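Local coordinates for protein exoglucanase A (PDB 7CBD) that hydrolyses the beta-1,4-glucosidic linkages of cellulose with inversion of anomeric configuration, releasing cellobiose from the non-reducing chain ends, and is represented here by its catalytic domain, at residues 93-96 against 97-101; 113-116 against 117-121; 230-233 against 234-237; 364-367 against 368-371. One frame throughout, in Å; residues are numbered along the deposited sequence.

In the fold
All four contacts belong to the family 6 glycosyl hydrolase catalytic domain, where parallel strands carry active-site loops at their C-terminal ends. Contacts 1, 3 and 4 are such loops, following strands 87-93, 228-231 and 358-362. Contact 4 holds D371, a predicted active-site residue labelled the nucleophile. The side chain of D100 in contact 1 is about 3 Å from that of D149, the predicted proton donor. Contact 3 touches contact 4, with A234 CA 3.6 Å from K365 CB, and the A234 side chain is about 5 Å from that of D371. Contact 1 lies about 17 Å from contact 3, centre to centre. Contact 2, the start of helix 114-132, touches contact 1, with Y120 CD1 3.2 Å from D95 O.

Contact 1: residues 93-96 against 97-101; sequences IYDL and PGRDC
Y94 and R99 stack flat on each other across this short loop. The planes of the ring and the guanidinium are 3° apart. R99 CZ sits 3.8 Å from the centroid of the Y94 ring, over the face, so the stack is also a cation-pi contact. The R99 chain bends at chi3 (70°), and its CD adds a CH-pi contact to the same ring.

Hydrogen bonds tie the stacked pair to the backbone and to D100. R99 NH1 donates to Y94 O at 2.9 Å, from above the carbonyl plane. The hydroxyl Y94 OH donates to D100 OD1 at 2.7 Å, on the syn side of the carboxylate. The ring and carboxylate planes stand 70° apart.

A salt bridge closes the triangle. R99 NE reaches D100 OD2 at 2.9 Å, with D100 OD2 at the edge of the guanidinium and in its plane. D100 thus holds Y94 through one oxygen and R99 through the other. D55 O and N107 OD1 bind the outer nitrogens of R99, which should further fix its rotation.

Packing is local: L96 CB meets P97 CD at 3.6 Å.

The chain reverses in a type II beta turn from L96 to R99, with G98 at positive phi. This is an active-site loop at the C-terminal end of a parallel strand, and it brings D100 beside D149, the predicted proton donor of this family 6 hydrolase.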
loop_
_atom_site.group_PDB
_atom_site.type_symbol
_atom_site.label_atom_id
_atom_site.label_comp_id
_atom_site.label_asym_id
_atom_site.label_seq_id
_atom_site.Cartn_x
_atom_site.Cartn_y
_atom_site.Cartn_z
ATOM N N ILE A 93 4.005 9.250 -3.667
ATOM C CA ILE A 93 5.181 10.060 -3.388
ATOM C C ILE A 93 6.084 9.198 -2.506
ATOM O O ILE A 93 5.697 8.824 -1.394
ATOM C CB ILE A 93 4.757 11.346 -2.657
ATOM C CG1 ILE A 93 3.670 12.088 -3.447
ATOM C CG2 ILE A 93 5.951 12.241 -2.368
ATOM C CD1 ILE A 93 4.086 12.502 -4.842
ATOM N N TYR A 94 7.264 8.830 -3.011
ATOM C CA TYR A 94 8.046 7.772 -2.369
ATOM C C TYR A 94 9.523 7.914 -2.705
ATOM O O TYR A 94 10.085 7.079 -3.425
ATOM C CB TYR A 94 7.534 6.393 -2.811
ATOM C CG TYR A 94 8.092 5.186 -2.068
ATOM C CD1 TYR A 94 8.197 5.170 -0.683
ATOM C CD2 TYR A 94 8.462 4.039 -2.764
ATOM C CE1 TYR A 94 8.689 4.053 -0.007
ATOM C CE2 TYR A 94 8.944 2.928 -2.106
ATOM C CZ TYR A 94 9.052 2.936 -0.730
ATOM O OH TYR A 94 9.532 1.810 -0.092
ATOM N N ASP A 95 10.174 8.958 -2.173
ATOM C CA ASP A 95 11.603 9.100 -2.425
ATOM C C ASP A 95 12.334 9.852 -1.318
ATOM O O ASP A 95 13.344 10.509 -1.594
ATOM C CB ASP A 95 11.864 9.763 -3.787
ATOM C CG ASP A 95 13.214 9.390 -4.376
ATOM O OD1 ASP A 95 13.828 8.382 -3.947
ATOM O OD2 ASP A 95 13.645 10.113 -5.297
ATOM N N LEU A 96 11.892 9.725 -0.064
ATOM C CA LEU A 96 12.512 10.499 1.009
ATOM C C LEU A 96 14.002 10.187 1.124
ATOM O O LEU A 96 14.436 9.054 0.874
ATOM C CB LEU A 96 11.877 10.184 2.360
ATOM C CG LEU A 96 10.605 10.954 2.674
ATOM C CD1 LEU A 96 9.900 10.318 3.845
ATOM C CD2 LEU A 96 10.870 12.419 2.947
ATOM N N PRO A 97 14.806 11.164 1.538
ATOM C CA PRO A 97 16.183 10.847 1.941
ATOM C C PRO A 97 16.161 9.782 3.029
ATOM O O PRO A 97 15.333 9.825 3.938
ATOM C CB PRO A 97 16.716 12.186 2.475
ATOM C CG PRO A 97 15.822 13.222 1.845
ATOM C CD PRO A 97 14.474 12.582 1.761
ATOM N N GLY A 98 17.065 8.810 2.918
ATOM C CA GLY A 98 17.103 7.724 3.881
ATOM C C GLY A 98 15.879 6.833 3.851
ATOM O O GLY A 98 15.521 6.241 4.876
ATOM N N ARG A 99 15.236 6.711 2.685
ATOM C CA ARG A 99 13.996 5.956 2.553
ATOM C C ARG A 99 14.140 4.551 3.122
ATOM O O ARG A 99 15.185 3.912 2.990
ATOM C CB ARG A 99 13.628 5.846 1.072
ATOM C CG ARG A 99 12.136 5.796 0.806
ATOM C CD ARG A 99 11.832 5.632 -0.672
ATOM N NE ARG A 99 12.209 4.305 -1.139
ATOM C CZ ARG A 99 12.206 3.931 -2.412
ATOM N NH1 ARG A 99 11.832 4.780 -3.365
ATOM N NH2 ARG A 99 12.575 2.698 -2.733
ATOM N N ASP A 100 13.071 4.073 3.759
ATOM C CA ASP A 100 13.004 2.706 4.285
ATOM C C ASP A 100 14.154 2.427 5.255
ATOM O O ASP A 100 14.925 1.483 5.087
ATOM C CB ASP A 100 12.977 1.670 3.155
ATOM C CG ASP A 100 11.990 2.021 2.066
ATOM O OD1 ASP A 100 10.769 1.977 2.318
ATOM O OD2 ASP A 100 12.430 2.352 0.950
ATOM N N CYS A 101 14.247 3.261 6.293
ATOM C CA CYS A 101 15.439 3.254 7.139
ATOM C C CYS A 101 15.625 1.966 7.930
ATOM O O CYS A 101 16.756 1.666 8.329
ATOM C CB CYS A 101 15.443 4.459 8.075
ATOM S SG CYS A 101 14.058 4.528 9.237
#

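Contact 2: residues 113-116 against 117-121; sequences TDAG and LARYK
T113 and L117 open the first full turn of helix 114-132. L117 N donates to T113 O at 2.9 Å. The next three i to i+4 bonds follow the same pattern. A118 N reaches D114 O at 2.9 Å, R119 N reaches A115 O at 3.1 Å, and Y120 N reaches G116 O at 2.9 Å.

Side chains touch the first turn mainly through their CB atoms. A118 CB lies 3.6 Å from D114 O. R119 CB and Y120 CB both rest near G116 O. Beyond these atoms the R119 side chain is deposited in two conformers, and nothing is built on its guanidinium here.

T113 positions the start of the turn. It stands at the N-cap, and its OG1 accepts from G116 N at 3.0 Å. The chi1 of 61° turns OG1 back toward the amides of the first turn.

The next shell is helix 161-182 and neighbouring loops. D114 OD2 is hydrogen-bonded to Y169 OH, and L117 packs on Y169 and Q172. With CG anti to the backbone N (chi1 -178°), Y120 carries its ring away from the first turn. It packs on L96 and P97, and its OH binds E147 OE2.

The cap gives G116 N an acceptor that the helix itself cannot supply at its first turn. The threonine hydroxyl therefore takes the place of a preceding carbonyl, while D114, L117 and Y120 join this helix end to helix 161-182 and to nearby loops.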
loop_
_atom_site.group_PDB
_atom_site.type_symbol
_atom_site.label_atom_id
_atom_site.label_comp_id
_atom_site.label_asym_id
_atom_site.label_seq_id
_atom_site.Cartn_x
_atom_site.Cartn_y
_atom_site.Cartn_z
ATOM N N THR A 113 21.097 12.911 4.169
ATOM C CA THR A 113 22.000 14.038 4.353
ATOM C C THR A 113 21.293 15.288 3.856
ATOM O O THR A 113 20.306 15.214 3.121
ATOM C CB THR A 113 23.281 13.905 3.519
ATOM O OG1 THR A 113 22.928 13.864 2.129
ATOM C CG2 THR A 113 24.064 12.657 3.891
ATOM N N ASP A 114 21.839 16.448 4.233
ATOM C CA ASP A 114 21.304 17.713 3.734
ATOM C C ASP A 114 21.304 17.754 2.213
ATOM O O ASP A 114 20.371 18.283 1.604
ATOM C CB ASP A 114 22.098 18.890 4.300
ATOM C CG ASP A 114 21.690 19.252 5.717
ATOM O OD1 ASP A 114 22.123 20.318 6.195
ATOM O OD2 ASP A 114 20.956 18.477 6.361
ATOM N N ALA A 115 22.343 17.204 1.579
ATOM C CA ALA A 115 22.374 17.181 0.120
ATOM C C ALA A 115 21.246 16.321 -0.429
ATOM O O ALA A 115 20.613 16.675 -1.431
ATOM C CB ALA A 115 23.731 16.682 -0.369
ATOM N N GLY A 116 20.978 15.185 0.220
ATOM C CA GLY A 116 19.860 14.358 -0.200
ATOM C C GLY A 116 18.531 15.076 -0.064
ATOM O O GLY A 116 17.675 15.002 -0.952
ATOM N N LEU A 117 18.350 15.805 1.040
ATOM C CA LEU A 117 17.116 16.564 1.228
ATOM C C LEU A 117 16.981 17.678 0.199
ATOM O O LEU A 117 15.885 17.921 -0.311
ATOM C CB LEU A 117 17.048 17.126 2.645
ATOM C CG LEU A 117 15.799 17.957 2.962
ATOM C CD1 LEU A 117 14.544 17.087 2.954
ATOM C CD2 LEU A 117 15.968 18.681 4.300
ATOM N N ALA A 118 18.074 18.374 -0.115
ATOM C CA ALA A 118 17.981 19.428 -1.123
ATOM C C ALA A 118 17.558 18.853 -2.472
ATOM O O ALA A 118 16.777 19.473 -3.203
ATOM C CB ALA A 118 19.301 20.194 -1.217
ATOM N N ARG A 119 18.042 17.656 -2.807
ATOM C CA ARG A 119 17.637 17.010 -4.053
ATOM C C ARG A 119 16.186 16.544 -3.991
ATOM O O ARG A 119 15.454 16.634 -4.983
ATOM C CB ARG A 119 18.558 15.826 -4.330
ATOM C CG ARG A 119 18.501 15.290 -5.740
ATOM C CD ARG A 119 19.805 14.586 -6.085
ATOM N NE ARG A 119 20.742 14.661 -4.965
ATOM C CZ ARG A 119 21.801 13.872 -4.798
ATOM N NH1 ARG A 119 22.090 12.929 -5.684
ATOM N NH2 ARG A 119 22.574 14.034 -3.735
ATOM N N TYR A 120 15.758 16.027 -2.839
ATOM C CA TYR A 120 14.355 15.656 -2.673
ATOM C C TYR A 120 13.442 16.843 -2.959
ATOM O O TYR A 120 12.442 16.721 -3.672
ATOM C CB TYR A 120 14.128 15.165 -1.248
ATOM C CG TYR A 120 12.712 14.712 -0.953
ATOM C CD1 TYR A 120 12.241 13.488 -1.431
ATOM C CD2 TYR A 120 11.860 15.483 -0.163
ATOM C CE1 TYR A 120 10.962 13.049 -1.139
ATOM C CE2 TYR A 120 10.566 15.054 0.129
ATOM C CZ TYR A 120 10.130 13.833 -0.358
ATOM O OH TYR A 120 8.865 13.401 -0.066
ATOM N N LYS A 121 13.792 18.010 -2.425
ATOM C CA LYS A 121 12.961 19.188 -2.624
ATOM C C LYS A 121 12.995 19.655 -4.074
ATOM O O LYS A 121 11.947 19.840 -4.699
ATOM C CB LYS A 121 13.415 20.314 -1.692
ATOM C CG LYS A 121 13.210 20.043 -0.215
ATOM C CD LYS A 121 13.741 21.192 0.620
ATOM C CE LYS A 121 13.504 20.978 2.106
ATOM N NZ LYS A 121 14.151 22.063 2.893
#

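Contact 3: residues 230-233 against 234-237; sequences VSDV and ANTT
D232 and N235 are joined by the backbone bond of a type II beta turn. N235 N donates to D232 O at 2.9 Å. A234 follows at the corner with positive phi, its side chain about 5 Å from that of D371, a predicted active-site residue.

The D232 carboxylate spans the next residues. Its OD1 takes a weak hydrogen bond from T237 N at 3.2 Å, and also lies against N235 CB and T237 CB. Its OD2 comes within 2.6 Å of T237 O, so short a distance that the acid group probably carries a proton. N299 ND2 is the main polar partner of OD2.

The N235 side chain folds back on its own backbone. Its OD1 accepts from T236 N at 2.8 Å, a bond from the next residue's amide, and R328 NH1 binds the same oxygen. The carboxylate of D232 and the amide of N235 have planes 24° apart. T237 OG1 is tied to H195 ND1 and R328 NH2.

Apolar contact is slight: V233 CG2 is 4.3 Å from A234 CB.

The turn leaves the C-terminal end of strand 228-231, which runs parallel to strands 187-192 and 291-295. D232 and V233 lean on strand 291-295. D232 and T237 also touch E270 at the start of helix 270-283.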
loop_
_atom_site.group_PDB
_atom_site.type_symbol
_atom_site.label_atom_id
_atom_site.label_comp_id
_atom_site.label_asym_id
_atom_site.label_seq_id
_atom_site.Cartn_x
_atom_site.Cartn_y
_atom_site.Cartn_z
ATOM N N VAL A 230 -3.779 6.424 4.808
ATOM C CA VAL A 230 -3.900 5.178 4.052
ATOM C C VAL A 230 -3.089 4.078 4.731
ATOM O O VAL A 230 -1.919 4.282 5.082
ATOM C CB VAL A 230 -3.512 5.353 2.564
ATOM C CG1 VAL A 230 -2.133 5.979 2.398
ATOM C CG2 VAL A 230 -3.624 4.036 1.809
ATOM N N SER A 231 -3.724 2.923 4.935
ATOM C CA SER A 231 -3.073 1.783 5.565
ATOM C C SER A 231 -2.867 0.644 4.572
ATOM O O SER A 231 -3.499 0.583 3.510
ATOM C CB SER A 231 -3.857 1.283 6.787
ATOM O OG SER A 231 -4.874 0.364 6.419
ATOM N N ASP A 232 -1.951 -0.253 4.938
ATOM C CA ASP A 232 -1.691 -1.508 4.244
ATOM C C ASP A 232 -1.002 -1.311 2.904
ATOM O O ASP A 232 -0.967 -2.263 2.101
ATOM C CB ASP A 232 -2.975 -2.339 4.056
ATOM C CG ASP A 232 -2.813 -3.815 4.395
ATOM O OD1 ASP A 232 -1.789 -4.226 4.979
ATOM O OD2 ASP A 232 -3.774 -4.565 4.090
ATOM N N VAL A 233 -0.443 -0.123 2.614
ATOM C CA VAL A 233 0.140 0.020 1.283
ATOM C C VAL A 233 1.311 -0.927 1.091
ATOM O O VAL A 233 2.215 -1.051 1.934
ATOM C CB VAL A 233 0.320 1.455 0.742
ATOM C CG1 VAL A 233 -0.305 2.555 1.602
ATOM C CG2 VAL A 233 1.698 1.711 0.230
ATOM N N ALA A 234 1.247 -1.664 -0.003
ATOM C CA ALA A 234 2.224 -2.673 -0.377
ATOM C C ALA A 234 2.335 -3.801 0.632
ATOM O O ALA A 234 3.279 -4.584 0.559
ATOM C CB ALA A 234 3.599 -2.069 -0.683
ATOM N N ASN A 235 1.388 -3.921 1.558
ATOM C CA ASN A 235 1.374 -4.994 2.540
ATOM C C ASN A 235 0.208 -5.928 2.258
ATOM O O ASN A 235 -0.501 -5.794 1.253
ATOM C CB ASN A 235 1.375 -4.438 3.973
ATOM C CG ASN A 235 2.090 -5.361 4.957
ATOM O OD1 ASN A 235 1.523 -6.349 5.423
ATOM N ND2 ASN A 235 3.344 -5.055 5.256
ATOM N N THR A 236 0.035 -6.907 3.141
ATOM C CA THR A 236 -0.916 -7.985 2.930
ATOM C C THR A 236 -1.821 -8.236 4.126
ATOM O O THR A 236 -2.618 -9.176 4.080
ATOM C CB THR A 236 -0.195 -9.289 2.550
ATOM O OG1 THR A 236 0.716 -9.654 3.594
ATOM C CG2 THR A 236 0.580 -9.116 1.255
ATOM N N THR A 237 -1.749 -7.427 5.173
ATOM C CA THR A 237 -2.574 -7.683 6.344
ATOM C C THR A 237 -4.044 -7.664 5.935
ATOM O O THR A 237 -4.467 -6.745 5.221
ATOM C CB THR A 237 -2.284 -6.623 7.393
ATOM O OG1 THR A 237 -0.899 -6.710 7.746
ATOM C CG2 THR A 237 -3.144 -6.839 8.628
#

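Contact 4: residues 364-367 against 368-371; sequences IKPP and GESD
K365 NZ binds S370 O and D371 OD1. It donates to S370 O at 3.0 Å, from above the carbonyl plane. It makes a long salt bridge with D371 OD1 at 3.4 Å. Two waters also accept from NZ. One, 2.6 Å from K365 NZ, donates to E369 OE1. The other, 2.7 Å from K365 NZ, donates to D371 OD1. The lysine thus meets D371 both directly and through water. Its chain bends at chi2 (72°) and is extended beyond, which carries NZ across to the far part of the loop.

The backbone turns sharply between these residues. E369 N donates to P366 O at 3.1 Å, closing a type II beta turn from P366 to E369. G368, with no side chain, takes the corner at positive phi.

Packing surrounds the polar core. The E369 carboxylate lies against the P366 ring, with E369 OE1 3.5 Å from P366 CG. K365 CE passes E369 O at 3.2 Å. Outside the loop, W21 packs on P366 and E369, and its NE1 binds P367 O. D371 has a stronger partner in R298 NH2, which bridges to OD1, while N336 N binds OD2.

D371 is a predicted active-site residue, labelled the nucleophile, although in an inverting enzyme the attacking group is water. K365 joins it directly and through a water, while R298 and N336 hold its two oxygens. The loop and its neighbours together thus probably fix the position of this carboxylate.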
loop_
_atom_site.group_PDB
_atom_site.type_symbol
_atom_site.label_atom_id
_atom_site.label_comp_id
_atom_site.label_asym_id
_atom_site.label_seq_id
_atom_site.Cartn_x
_atom_site.Cartn_y
_atom_site.Cartn_z
ATOM N N ILE A 364 -3.036 0.562 -4.155
ATOM C CA ILE A 364 -1.869 1.430 -4.230
ATOM C C ILE A 364 -0.690 0.672 -4.826
ATOM O O ILE A 364 -0.173 1.029 -5.888
ATOM C CB ILE A 364 -1.548 2.076 -2.867
ATOM C CG1 ILE A 364 -2.749 2.868 -2.330
ATOM C CG2 ILE A 364 -0.347 2.987 -3.002
ATOM C CD1 ILE A 364 -3.262 3.971 -3.257
ATOM N N LYS A 365 -0.274 -0.414 -4.186
ATOM C CA LYS A 365 0.680 -1.314 -4.830
ATOM C C LYS A 365 -0.006 -1.990 -6.015
ATOM O O LYS A 365 -1.127 -2.485 -5.870
ATOM C CB LYS A 365 1.120 -2.378 -3.835
ATOM C CG LYS A 365 2.103 -3.382 -4.404
ATOM C CD LYS A 365 3.477 -2.761 -4.608
ATOM C CE LYS A 365 4.470 -3.803 -5.116
ATOM N NZ LYS A 365 5.872 -3.298 -5.146
ATOM N N PRO A 366 0.615 -2.035 -7.195
ATOM C CA PRO A 366 -0.022 -2.720 -8.339
ATOM C C PRO A 366 0.232 -4.215 -8.278
ATOM O O PRO A 366 1.397 -4.650 -8.273
ATOM C CB PRO A 366 0.670 -2.093 -9.562
ATOM C CG PRO A 366 1.369 -0.833 -9.028
ATOM C CD PRO A 366 1.775 -1.239 -7.629
ATOM N N PRO A 367 -0.819 -5.035 -8.220
ATOM C CA PRO A 367 -0.609 -6.486 -8.163
ATOM C C PRO A 367 0.260 -6.971 -9.312
ATOM O O PRO A 367 0.074 -6.580 -10.467
ATOM C CB PRO A 367 -2.031 -7.054 -8.254
ATOM C CG PRO A 367 -2.890 -5.970 -7.666
ATOM C CD PRO A 367 -2.247 -4.675 -8.094
ATOM N N GLY A 368 1.224 -7.832 -8.980
ATOM C CA GLY A 368 2.157 -8.364 -9.944
ATOM C C GLY A 368 3.540 -7.751 -9.883
ATOM O O GLY A 368 4.502 -8.375 -10.349
ATOM N N GLU A 369 3.673 -6.551 -9.314
ATOM C CA GLU A 369 4.983 -5.932 -9.168
ATOM C C GLU A 369 5.669 -6.452 -7.911
ATOM O O GLU A 369 5.070 -6.487 -6.830
ATOM C CB GLU A 369 4.836 -4.412 -9.116
ATOM C CG GLU A 369 4.394 -3.846 -10.458
ATOM C CD GLU A 369 4.329 -2.335 -10.516
ATOM O OE1 GLU A 369 4.698 -1.657 -9.537
ATOM O OE2 GLU A 369 3.909 -1.834 -11.572
ATOM N N SER A 370 6.934 -6.838 -8.052
ATOM C CA SER A 370 7.701 -7.380 -6.943
ATOM C C SER A 370 7.937 -6.327 -5.862
ATOM O O SER A 370 7.990 -5.119 -6.130
ATOM C CB SER A 370 9.054 -7.856 -7.462
ATOM O OG SER A 370 9.847 -8.376 -6.413
ATOM N N ASP A 371 8.097 -6.800 -4.625
ATOM C CA ASP A 371 8.502 -5.949 -3.514
ATOM C C ASP A 371 10.013 -5.798 -3.410
ATOM O O ASP A 371 10.487 -4.929 -2.670
ATOM C CB ASP A 371 7.997 -6.507 -2.180
ATOM C CG ASP A 371 6.487 -6.580 -2.110
ATOM O OD1 ASP A 371 5.821 -5.718 -2.720
ATOM O OD2 ASP A 371 5.972 -7.488 -1.432
HETATM O O HOH W 1 6.072 -1.785 -7.257
HETATM O O HOH W 2 6.546 -3.018 -2.535
#